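Putative 6-phosphogluconolactonase (Neisseria gonorrhoeae, PDB 3LHI) probably hydrolyses 6-phosphogluconolactone to 6-phosphogluconate, the second step in the oxidative stage of the pentose phosphate pathway. Local coordinates at residues F151-D156 and A162-T167; V189-Q194 and A200-A205. All coordinates share one frame; numbering follows the deposited sequence.

Contact 1 (F151-D156 and A162-T167); sequences FQTAID and ALVHTT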
ATOM      1  N   PHE A 151       6.372 -16.507  -1.932  1.00 14.43           N
ATOM      2  CA  PHE A 151       4.998 -16.285  -2.397  1.00 13.78           C
ATOM      3  C   PHE A 151       3.994 -17.143  -1.664  1.00 13.82           C
ATOM      4  O   PHE A 151       2.950 -16.652  -1.248  1.00 12.60           O
ATOM      5  CB  PHE A 151       4.901 -16.526  -3.901  1.00 13.72           C
ATOM      6  CG  PHE A 151       3.639 -16.093  -4.519  1.00 12.73           C
ATOM      7  CD1 PHE A 151       2.499 -16.910  -4.568  1.00 14.68           C
ATOM      8  CD2 PHE A 151       3.546 -14.828  -5.047  1.00 14.80           C
ATOM      9  CE1 PHE A 151       1.318 -16.439  -5.139  1.00 15.10           C
ATOM     10  CE2 PHE A 151       2.398 -14.409  -5.613  1.00 15.87           C
ATOM     11  CZ  PHE A 151       1.292 -15.154  -5.669  1.00 14.41           C
ATOM     12  N   GLN A 152       4.262 -18.433  -1.457  1.00 13.01           N
ATOM     13  CA  GLN A 152       3.315 -19.276  -0.733  1.00 13.60           C
ATOM     14  C   GLN A 152       3.092 -18.801   0.695  1.00 14.30           C
ATOM     15  O   GLN A 152       1.970 -18.883   1.198  1.00 14.77           O
ATOM     16  CB  GLN A 152       3.746 -20.754  -0.738  1.00 14.01           C
ATOM     17  CG  GLN A 152       3.685 -21.414  -2.135  1.00 15.30           C
ATOM     18  CD  GLN A 152       2.319 -21.471  -2.664  1.00 14.95           C
ATOM     19  OE1 GLN A 152       2.027 -20.925  -3.738  1.00 16.70           O
ATOM     20  NE2 GLN A 152       1.437 -22.205  -1.954  1.00 14.37           N
ATOM     21  N   THR A 153       4.127 -18.306   1.357  1.00 12.14           N
ATOM     22  CA  THR A 153       3.955 -17.702   2.698  1.00 11.69           C
ATOM     23  C   THR A 153       3.077 -16.448   2.617  1.00 13.13           C
ATOM     24  O   THR A 153       2.191 -16.272   3.447  1.00 13.37           O
ATOM     25  CB  THR A 153       5.301 -17.400   3.364  1.00 13.83           C
ATOM     26  OG1 THR A 153       6.051 -18.629   3.510  1.00 15.81           O
ATOM     27  CG2 THR A 153       5.150 -16.719   4.740  1.00 16.12           C
ATOM     28  N   ALA A 154       3.273 -15.631   1.611  1.00 12.06           N
ATOM     29  CA  ALA A 154       2.534 -14.379   1.478  1.00 11.70           C
ATOM     30  C   ALA A 154       1.067 -14.599   1.292  1.00 12.56           C
ATOM     31  O   ALA A 154       0.264 -13.753   1.684  1.00 14.86           O
ATOM     32  CB  ALA A 154       3.123 -13.528   0.315  1.00 13.92           C
ATOM     33  N   ILE A 155       0.689 -15.722   0.675  1.00 12.09           N
ATOM     34  CA  ILE A 155      -0.720 -16.040   0.418  1.00 13.27           C
ATOM     35  C   ILE A 155      -1.361 -17.006   1.422  1.00 14.71           C
ATOM     36  O   ILE A 155      -2.535 -17.289   1.288  1.00 17.11           O
ATOM     37  CB  ILE A 155      -0.958 -16.510  -1.026  1.00 15.67           C
ATOM     38  CG1 ILE A 155      -0.384 -17.914  -1.264  1.00 15.65           C
ATOM     39  CG2 ILE A 155      -0.446 -15.468  -2.057  1.00 15.41           C
ATOM     40  CD1 ILE A 155      -0.832 -18.571  -2.610  1.00 19.93           C
ATOM     41  N   ASP A 156      -0.583 -17.435   2.422  1.00 14.07           N
ATOM     42  CA  ASP A 156      -1.064 -18.344   3.458  1.00 16.05           C
ATOM     43  C   ASP A 156      -1.635 -17.538   4.642  1.00 14.25           C
ATOM     44  O   ASP A 156      -0.893 -17.184   5.561  1.00 15.37           O
ATOM     45  CB  ASP A 156       0.063 -19.228   3.989  1.00 17.96           C
ATOM     46  CG  ASP A 156      -0.452 -20.271   5.002  1.00 20.57           C
ATOM     47  OD1 ASP A 156      -1.698 -20.326   5.216  1.00 22.68           O
ATOM     48  OD2 ASP A 156       0.410 -20.981   5.571  1.00 18.99           O
ATOM     49  N   ALA A 162       0.418 -10.793   9.330  1.00 11.95           N
ATOM     50  CA  ALA A 162       0.142  -9.595   8.558  1.00 11.49           C
ATOM     51  C   ALA A 162       1.260  -9.193   7.587  1.00 11.17           C
ATOM     52  O   ALA A 162       0.964  -8.497   6.609  1.00 11.47           O
ATOM     53  CB  ALA A 162      -0.136  -8.431   9.492  1.00 14.19           C
ATOM     54  N   LEU A 163       2.509  -9.507   7.932  1.00 11.15           N
ATOM     55  CA  LEU A 163       3.656  -8.999   7.179  1.00 11.20           C
ATOM     56  C   LEU A 163       4.575 -10.167   6.866  1.00 11.60           C
ATOM     57  O   LEU A 163       4.694 -11.122   7.670  1.00 13.41           O
ATOM     58  CB  LEU A 163       4.442  -7.941   7.966  1.00 11.09           C
ATOM     59  CG  LEU A 163       3.667  -6.693   8.339  1.00 11.19           C
ATOM     60  CD1 LEU A 163       4.500  -5.741   9.245  1.00 13.47           C
ATOM     61  CD2 LEU A 163       3.155  -5.921   7.114  1.00 13.19           C
ATOM     62  N   VAL A 164       5.232 -10.087   5.724  0.50 10.48           N
ATOM     63  CA  VAL A 164       6.066 -11.168   5.175  0.50  9.56           C
ATOM     64  C   VAL A 164       7.314 -10.543   4.487  0.50 10.28           C
ATOM     65  O   VAL A 164       7.202  -9.534   3.798  0.50 11.15           O
ATOM     66  CB  VAL A 164       5.265 -12.024   4.147  0.50  8.88           C
ATOM     67  CG1 VAL A 164       4.716 -11.139   3.019  0.50 10.75           C
ATOM     68  CG2 VAL A 164       6.121 -13.189   3.597  0.50  8.58           C
ATOM     69  N   HIS A 165       8.475 -11.169   4.676  1.00 11.78           N
ATOM     70  CA  HIS A 165       9.685 -10.849   3.901  1.00 11.99           C
ATOM     71  C   HIS A 165       9.569 -11.469   2.533  1.00 12.04           C
ATOM     72  O   HIS A 165       9.365 -12.671   2.404  1.00 12.71           O
ATOM     73  CB  HIS A 165      10.897 -11.404   4.641  1.00 13.46           C
ATOM     74  CG  HIS A 165      12.156 -11.432   3.839  1.00 13.11           C
ATOM     75  ND1 HIS A 165      13.079 -12.461   3.968  1.00 15.80           N
ATOM     76  CD2 HIS A 165      12.604 -10.630   2.844  1.00 14.82           C
ATOM     77  CE1 HIS A 165      14.077 -12.210   3.128  1.00 15.74           C
ATOM     78  NE2 HIS A 165      13.793 -11.134   2.416  1.00 15.34           N
ATOM     79  N   THR A 166       9.741 -10.678   1.492  1.00 11.96           N
ATOM     80  CA  THR A 166       9.751 -11.176   0.133  1.00 11.45           C
ATOM     81  C   THR A 166      11.025 -10.714  -0.597  1.00 12.41           C
ATOM     82  O   THR A 166      11.630  -9.683  -0.286  1.00 12.46           O
ATOM     83  CB  THR A 166       8.537 -10.811  -0.696  1.00 12.28           C
ATOM     84  OG1 THR A 166       8.556  -9.395  -0.899  1.00 11.65           O
ATOM     85  CG2 THR A 166       7.224 -11.207  -0.016  1.00 12.91           C
ATOM     86  N   THR A 167      11.469 -11.547  -1.525  1.00 11.67           N
ATOM     87  CA  THR A 167      12.572 -11.259  -2.438  1.00 12.75           C
ATOM     88  C   THR A 167      11.944 -11.104  -3.831  1.00 12.89           C
ATOM     89  O   THR A 167      11.357 -12.040  -4.381  1.00 14.39           O
ATOM     90  CB  THR A 167      13.587 -12.443  -2.460  1.00 13.51           C
ATOM     91  OG1 THR A 167      14.052 -12.691  -1.155  1.00 14.95           O
ATOM     92  CG2 THR A 167      14.747 -12.127  -3.431  1.00 17.07           C
TER
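Val164 on the strand meets Thr153 and Ala154 on the short helix. The apolar contact is small, with 132 Å² buried in all. The two branches of Val164 divide the work. CG1 meets Ala154, with Val164 CG1 3.9 Å from Ala154 CB, and also comes near the CA of that residue. CG2 meets the methyl of Thr153, with Val164 CG2 3.8 Å from Thr153 CG2. Val164 was modelled in two conformers; these contacts are those of one of them. With chi1 at 57°, its CG1 is flanked by both the N and the carbonyl carbon, and both methyls face the helix. Thr153 turns its methyl to the strand, and its side chain meets that of Val164 at a slant.

No hydrogen bond joins the two segments. The polar groups bond within the helix or to other parts of the chain. Ile155 N bonds to Phe151 O at 3.1 Å, and the backbone of Ala154 pairs with Leu180. On the strand, Thr166 OG1 is bonded to Ser143 O.

The strand 163-166 runs antiparallel to 175-178, and Val164 also touches Ser177 there. Leu163 packs on helix 114-124. The strand thus lies between that helix and 151-155, whose Phe151 and Ile155 rest on Leu217 of helix 215-219.

Contact 2 (V189-Q194 and A200-A205); sequences VFLAIQ and AVFDQA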
ATOM      1  N   VAL A 189     -10.285  -0.812   0.466  1.00 13.82           N
ATOM      2  CA  VAL A 189      -9.129  -1.016  -0.371  1.00 13.94           C
ATOM      3  C   VAL A 189      -9.297  -0.223  -1.654  1.00 14.51           C
ATOM      4  O   VAL A 189     -10.290  -0.366  -2.376  1.00 16.46           O
ATOM      5  CB  VAL A 189      -8.923  -2.497  -0.690  1.00 14.98           C
ATOM      6  CG1 VAL A 189      -7.685  -2.705  -1.572  1.00 16.91           C
ATOM      7  CG2 VAL A 189      -8.772  -3.309   0.638  1.00 14.92           C
ATOM      8  N   PHE A 190      -8.300   0.578  -1.948  1.00 13.04           N
ATOM      9  CA  PHE A 190      -8.218   1.364  -3.173  1.00 13.21           C
ATOM     10  C   PHE A 190      -7.030   0.873  -4.003  1.00 15.16           C
ATOM     11  O   PHE A 190      -6.031   0.440  -3.442  1.00 15.82           O
ATOM     12  CB  PHE A 190      -8.014   2.822  -2.855  1.00 13.45           C
ATOM     13  CG  PHE A 190      -9.155   3.478  -2.167  1.00 13.98           C
ATOM     14  CD1 PHE A 190      -9.309   3.401  -0.774  1.00 15.38           C
ATOM     15  CD2 PHE A 190     -10.086   4.163  -2.886  1.00 15.40           C
ATOM     16  CE1 PHE A 190     -10.412   4.000  -0.158  1.00 14.63           C
ATOM     17  CE2 PHE A 190     -11.130   4.770  -2.287  1.00 15.30           C
ATOM     18  CZ  PHE A 190     -11.326   4.657  -0.936  1.00 14.73           C
ATOM     19  N   LEU A 191      -7.124   0.960  -5.326  1.00 14.93           N
ATOM     20  CA  LEU A 191      -6.021   0.681  -6.258  1.00 13.97           C
ATOM     21  C   LEU A 191      -5.901   1.908  -7.162  1.00 16.54           C
ATOM     22  O   LEU A 191      -6.910   2.314  -7.795  1.00 17.96           O
ATOM     23  CB  LEU A 191      -6.322  -0.569  -7.099  1.00 15.04           C
ATOM     24  CG  LEU A 191      -5.286  -0.864  -8.195  1.00 16.00           C
ATOM     25  CD1 LEU A 191      -3.915  -1.170  -7.619  1.00 16.91           C
ATOM     26  CD2 LEU A 191      -5.766  -2.029  -9.055  1.00 18.43           C
ATOM     27  N   ALA A 192      -4.706   2.459  -7.254  1.00 15.04           N
ATOM     28  CA  ALA A 192      -4.420   3.544  -8.166  1.00 16.53           C
ATOM     29  C   ALA A 192      -3.420   3.107  -9.202  1.00 17.14           C
ATOM     30  O   ALA A 192      -2.359   2.589  -8.864  1.00 17.92           O
ATOM     31  CB  ALA A 192      -3.839   4.708  -7.390  1.00 19.55           C
ATOM     32  N   ILE A 193      -3.805   3.244 -10.472  1.00 17.18           N
ATOM     33  CA  ILE A 193      -2.979   2.848 -11.605  1.00 18.14           C
ATOM     34  C   ILE A 193      -3.078   3.917 -12.688  1.00 21.29           C
ATOM     35  O   ILE A 193      -4.058   4.631 -12.758  1.00 20.45           O
ATOM     36  CB  ILE A 193      -3.367   1.452 -12.127  1.00 17.19           C
ATOM     37  CG1 ILE A 193      -4.862   1.312 -12.372  1.00 20.11           C
ATOM     38  CG2 ILE A 193      -2.754   0.312 -11.262  1.00 19.27           C
ATOM     39  CD1 ILE A 193      -5.238   0.184 -13.345  1.00 23.11           C
ATOM     40  N   GLN A 194      -2.048   3.992 -13.515  1.00 22.44           N
ATOM     41  CA  GLN A 194      -2.000   4.972 -14.603  1.00 24.38           C
ATOM     42  C   GLN A 194      -1.457   4.351 -15.905  1.00 24.10           C
ATOM     43  O   GLN A 194      -0.472   3.567 -15.889  1.00 24.36           O
ATOM     44  CB  GLN A 194      -1.168   6.176 -14.153  1.00 28.33           C
ATOM     45  CG  GLN A 194      -1.055   7.282 -15.171  1.00 34.26           C
ATOM     46  CD  GLN A 194      -0.263   8.486 -14.665  1.00 40.70           C
ATOM     47  OE1 GLN A 194      -0.042   8.668 -13.457  1.00 45.57           O
ATOM     48  NE2 GLN A 194       0.138   9.335 -15.600  1.00 47.19           N
ATOM     49  N   ALA A 200      -4.013  -2.616 -19.420  1.00 25.99           N
ATOM     50  CA  ALA A 200      -4.010  -3.958 -20.073  1.00 26.79           C
ATOM     51  C   ALA A 200      -3.700  -5.115 -19.103  1.00 24.68           C
ATOM     52  O   ALA A 200      -4.439  -6.110 -19.017  1.00 25.65           O
ATOM     53  CB  ALA A 200      -3.070  -3.983 -21.311  1.00 29.17           C
ATOM     54  N   VAL A 201      -2.720  -4.881 -18.246  1.00 25.68           N
ATOM     55  CA  VAL A 201      -2.372  -5.846 -17.208  1.00 24.48           C
ATOM     56  C   VAL A 201      -3.495  -5.994 -16.180  1.00 22.54           C
ATOM     57  O   VAL A 201      -3.859  -7.112 -15.792  1.00 23.75           O
ATOM     58  CB  VAL A 201      -1.093  -5.392 -16.534  1.00 25.10           C
ATOM     59  CG1 VAL A 201      -0.780  -6.290 -15.313  1.00 24.83           C
ATOM     60  CG2 VAL A 201       0.067  -5.391 -17.532  1.00 27.29           C
ATOM     61  N   PHE A 202      -4.056  -4.860 -15.736  1.00 21.43           N
ATOM     62  CA  PHE A 202      -5.247  -4.907 -14.910  1.00 20.80           C
ATOM     63  C   PHE A 202      -6.370  -5.772 -15.539  1.00 22.06           C
ATOM     64  O   PHE A 202      -6.997  -6.604 -14.848  1.00 21.20           O
ATOM     65  CB  PHE A 202      -5.770  -3.503 -14.599  1.00 20.36           C
ATOM     66  CG  PHE A 202      -6.993  -3.515 -13.778  1.00 20.38           C
ATOM     67  CD1 PHE A 202      -6.923  -3.520 -12.390  1.00 20.07           C
ATOM     68  CD2 PHE A 202      -8.241  -3.571 -14.372  1.00 22.22           C
ATOM     69  CE1 PHE A 202      -8.050  -3.587 -11.645  1.00 20.79           C
ATOM     70  CE2 PHE A 202      -9.392  -3.638 -13.600  1.00 22.88           C
ATOM     71  CZ  PHE A 202      -9.277  -3.631 -12.213  1.00 21.09           C
ATOM     72  N   ASP A 203      -6.651  -5.533 -16.825  1.00 23.79           N
ATOM     73  CA  ASP A 203      -7.744  -6.288 -17.451  1.00 26.76           C
ATOM     74  C   ASP A 203      -7.453  -7.805 -17.467  1.00 25.56           C
ATOM     75  O   ASP A 203      -8.356  -8.628 -17.199  1.00 28.25           O
ATOM     76  CB  ASP A 203      -8.033  -5.738 -18.846  1.00 29.55           C
ATOM     77  CG  ASP A 203      -8.684  -4.348 -18.826  1.00 32.52           C
ATOM     78  OD1 ASP A 203      -9.360  -3.981 -17.827  1.00 32.15           O
ATOM     79  OD2 ASP A 203      -8.515  -3.629 -19.842  1.00 38.95           O
ATOM     80  N   GLN A 204      -6.216  -8.188 -17.748  0.50 26.34           N
ATOM     81  CA  GLN A 204      -5.830  -9.602 -17.598  0.50 26.20           C
ATOM     82  C   GLN A 204      -6.100 -10.072 -16.165  0.50 26.73           C
ATOM     83  O   GLN A 204      -6.828 -11.066 -15.926  0.50 24.93           O
ATOM     84  CB  GLN A 204      -4.364  -9.792 -17.949  0.50 26.85           C
ATOM     85  CG  GLN A 204      -3.875 -11.237 -17.982  0.50 30.45           C
ATOM     86  CD  GLN A 204      -4.534 -12.073 -19.048  0.50 34.22           C
ATOM     87  OE1 GLN A 204      -4.797 -11.599 -20.165  0.50 35.38           O
ATOM     88  NE2 GLN A 204      -4.809 -13.335 -18.716  0.50 36.38           N
ATOM     89  N   ALA A 205      -5.574  -9.324 -15.192  1.00 25.07           N
ATOM     90  CA  ALA A 205      -5.730  -9.767 -13.812  1.00 24.27           C
ATOM     91  C   ALA A 205      -7.176  -9.909 -13.413  1.00 24.43           C
ATOM     92  O   ALA A 205      -7.514 -10.758 -12.607  1.00 25.85           O
ATOM     93  CB  ALA A 205      -4.976  -8.818 -12.845  1.00 21.84           C
TER
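The strand 189-194 and the helix segment 200-205 lie apart as backbones, the nearest CA atoms being those of Ile193 and Phe202 at 8.7 Å. They form the first half of a beta-alpha-beta crossover from strand 188-194 to the parallel strand 226-231, in the Rossmann-like alpha/beta fold of the family. Strand 188-194 leads into helix 196-206, which folds back over one face of the sheet. The strand is also parallel to its other neighbour, 130-133.

Phe202 is the helix residue that spans the gap. Its CG is anti to the backbone N (chi1 179°), and the ring reaches out from the helix to the strand. Leu191 and Ile193 meet it. They are two residues apart, so both side chains leave the same face of the strand. Phe190 leaves the other face, against Leu18, Ala21 and Val22 of helix 11-33.

The two strand residues touch different parts of the Phe202 side chain. Ile193 takes the base. A chi1 of 50° sets its CG1 between N and the carbonyl carbon, and a chi2 of 159° extends CD1 to the helix. Ile193 CD1 is 3.9 Å from Phe202 CB and 4.1 Å from Phe202 CG, with the Ile193 side chain roughly perpendicular to that of Phe202. Leu191 takes the CD1-CE1 side of the ring, and its side chain runs alongside that of Phe202, pointing the opposite way. Both methyls approach the ring obliquely. The contact is wholly apolar, and all three residues are buried.

Other residues also pack on the ring. Phe3 meets it edge-to-face, and Leu219 of helix 215-219 touches it too. Ile193 and Val201 both touch Met135. At the far end of Leu191, CD2 sits 3.8 Å from both Phe202 CD1 and Phe202 CE1.

Overall arrangement
Contact 1 comes first in the chain and contact 2 follows it. Their centres are 21 Å apart and their nearest atoms about 11 Å apart, so they do not touch. Both reach the same mixed sheet. Contact 1 uses strand 163-166, which enters the sheet by antiparallel pairing with 175-178. Contact 2 uses strand 188-194, in the parallel part of the sheet. Helix 215-219 is a neighbour of both contacts, and so links their surroundings across the gap. Both contacts are plain packing of a helix on the sheet through apolar side chains, and no hydrogen bond crosses between the paired segments in either.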